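PDB 4N8X: carboxysome shell vertex protein CcmL from Nostoc sp., which probably forms the pentameric vertices of the carboxysome, closing the polyhedral shell in which RuBisCO is sequestered. Local coordinates for residues R65-N70 / A78-I83. Numbering follows the deposited sequence.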
loop_
_atom_site.group_PDB
_atom_site.type_symbol
_atom_site.label_atom_id
_atom_site.label_comp_id
_atom_site.label_asym_id
_atom_site.label_seq_id
_atom_site.Cartn_x
_atom_site.Cartn_y
_atom_site.Cartn_z
ATOM N N ARG A 65 8.475 -5.561 -9.577
ATOM C CA ARG A 65 8.834 -6.903 -10.035
ATOM C C ARG A 65 8.652 -7.034 -11.545
ATOM O O ARG A 65 8.949 -8.080 -12.119
ATOM C CB ARG A 65 8.068 -8.022 -9.259
ATOM C CG ARG A 65 8.239 -7.965 -7.698
ATOM C CD ARG A 65 7.816 -9.233 -6.941
ATOM N NE ARG A 65 6.350 -9.374 -6.780
ATOM C CZ ARG A 65 5.595 -10.173 -7.529
ATOM N NH1 ARG A 65 4.287 -10.245 -7.332
ATOM N NH2 ARG A 65 6.148 -10.895 -8.487
ATOM N N GLN A 66 8.188 -5.977 -12.204
ATOM C CA GLN A 66 8.054 -6.069 -13.676
ATOM C C GLN A 66 9.383 -5.852 -14.399
ATOM O O GLN A 66 9.494 -6.151 -15.574
ATOM C CB GLN A 66 6.983 -5.124 -14.239
ATOM C CG GLN A 66 5.686 -5.101 -13.463
ATOM C CD GLN A 66 5.048 -6.456 -13.396
ATOM O OE1 GLN A 66 4.776 -7.079 -14.433
ATOM N NE2 GLN A 66 4.826 -6.951 -12.169
ATOM N N LEU A 67 10.379 -5.317 -13.716
ATOM C CA LEU A 67 11.705 -5.178 -14.324
ATOM C C LEU A 67 12.209 -6.582 -14.589
ATOM O O LEU A 67 11.888 -7.497 -13.826
ATOM C CB LEU A 67 12.680 -4.457 -13.382
ATOM C CG LEU A 67 12.334 -3.066 -12.841
ATOM C CD1 LEU A 67 13.550 -2.445 -12.162
ATOM C CD2 LEU A 67 11.856 -2.189 -13.965
ATOM N N LEU A 68 12.974 -6.776 -15.665
ATOM C CA LEU A 68 13.415 -8.132 -16.020
ATOM C C LEU A 68 14.302 -8.759 -14.945
ATOM O O LEU A 68 15.231 -8.127 -14.408
ATOM C CB LEU A 68 14.048 -8.206 -17.433
ATOM C CG LEU A 68 15.543 -8.233 -17.794
ATOM C CD1 LEU A 68 16.330 -9.390 -17.207
ATOM C CD2 LEU A 68 15.662 -8.298 -19.306
ATOM N N GLY A 69 14.005 -10.006 -14.622
ATOM C CA GLY A 69 14.734 -10.705 -13.579
ATOM C C GLY A 69 14.118 -10.555 -12.196
ATOM O O GLY A 69 14.361 -11.400 -11.331
ATOM N N ASN A 70 13.318 -9.503 -11.988
ATOM C CA ASN A 70 12.754 -9.212 -10.659
ATOM C C ASN A 70 11.478 -9.999 -10.316
ATOM O O ASN A 70 10.977 -9.897 -9.189
ATOM C CB ASN A 70 12.443 -7.708 -10.507
ATOM C CG ASN A 70 13.684 -6.855 -10.250
ATOM O OD1 ASN A 70 14.800 -7.362 -10.169
ATOM N ND2 ASN A 70 13.483 -5.553 -10.140
ATOM N N ALA A 78 11.804 -0.262 -6.731
ATOM C CA ALA A 78 12.787 -0.310 -7.804
ATOM C C ALA A 78 12.981 1.082 -8.424
ATOM O O ALA A 78 12.020 1.855 -8.577
ATOM C CB ALA A 78 12.376 -1.381 -8.892
ATOM N N VAL A 79 14.221 1.376 -8.802
ATOM C CA VAL A 79 14.516 2.553 -9.597
ATOM C C VAL A 79 14.088 2.305 -11.042
ATOM O O VAL A 79 14.441 1.300 -11.626
ATOM C CB VAL A 79 16.004 2.923 -9.475
ATOM C CG1 VAL A 79 16.385 4.014 -10.477
ATOM C CG2 VAL A 79 16.309 3.359 -8.039
ATOM N N VAL A 80 13.237 3.177 -11.604
ATOM C CA VAL A 80 12.763 2.908 -12.947
ATOM C C VAL A 80 13.216 3.955 -13.946
ATOM O O VAL A 80 13.176 3.731 -15.158
ATOM C CB VAL A 80 11.208 2.674 -13.021
ATOM C CG1 VAL A 80 10.790 1.535 -12.108
ATOM C CG2 VAL A 80 10.393 3.951 -12.662
ATOM N N ALA A 81 13.648 5.104 -13.447
ATOM C CA ALA A 81 14.041 6.180 -14.354
ATOM C C ALA A 81 14.945 7.166 -13.628
ATOM O O ALA A 81 14.810 7.345 -12.421
ATOM C CB ALA A 81 12.785 6.897 -14.880
ATOM N N ILE A 82 15.860 7.791 -14.367
ATOM C CA ILE A 82 16.615 8.935 -13.859
ATOM C C ILE A 82 15.979 10.208 -14.442
ATOM O O ILE A 82 15.740 10.318 -15.652
ATOM C CB ILE A 82 18.099 8.868 -14.287
ATOM C CG1 ILE A 82 18.783 7.665 -13.637
ATOM C CG2 ILE A 82 18.852 10.212 -13.985
ATOM C CD1 ILE A 82 20.028 7.146 -14.437
ATOM N N ILE A 83 15.681 11.168 -13.584
ATOM C CA ILE A 83 15.018 12.389 -14.035
ATOM C C ILE A 83 16.038 13.388 -14.533
ATOM O O ILE A 83 17.055 13.615 -13.856
ATOM C CB ILE A 83 14.216 13.021 -12.879
ATOM C CG1 ILE A 83 13.145 12.037 -12.381
ATOM C CG2 ILE A 83 13.540 14.265 -13.364
ATOM C CD1 ILE A 83 12.735 12.278 -10.964
#
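Leu67 reaches from the loop after strand 55-60 onto the start of strand 77-88, packing a type II turn against the beta barrel of this CcmL/EutN-family pentamer subunit. The contact is small, 126 Å² over both sides, buried and apolar, with no hydrogen bond across it. Leu67 splits its two methyls between strand residues: CD1 meets CB of Ala78 at 3.6 Å and lies 3.9 Å from the carbonyl O of Val79, while CD2 approaches CG1 of Val80 more loosely, at 4.3 Å. With CG anti to the carbonyl carbon (chi1 -56°), CD1 and CD2 are placed against different residues of the strand. Val79 turns its own side chain away, onto Val56, and Asp16 of a neighbouring subunit packs on Leu67.

Polar bonds hold the loop itself. The turn runs from Leu67 to Asn70 and is closed by Asn70 N to Leu67 O at 3.1 Å; Gly69 occupies its third position with a positive phi of 91°. The buried amide of Asn70 is gripped at both ends: OD1 accepts from Asn46 ND2 and Arg73 NH2, and ND2 donates to the carbonyl O of Ala64. That same ND2 skirts the strand, 4.5 Å from CB of Ala78.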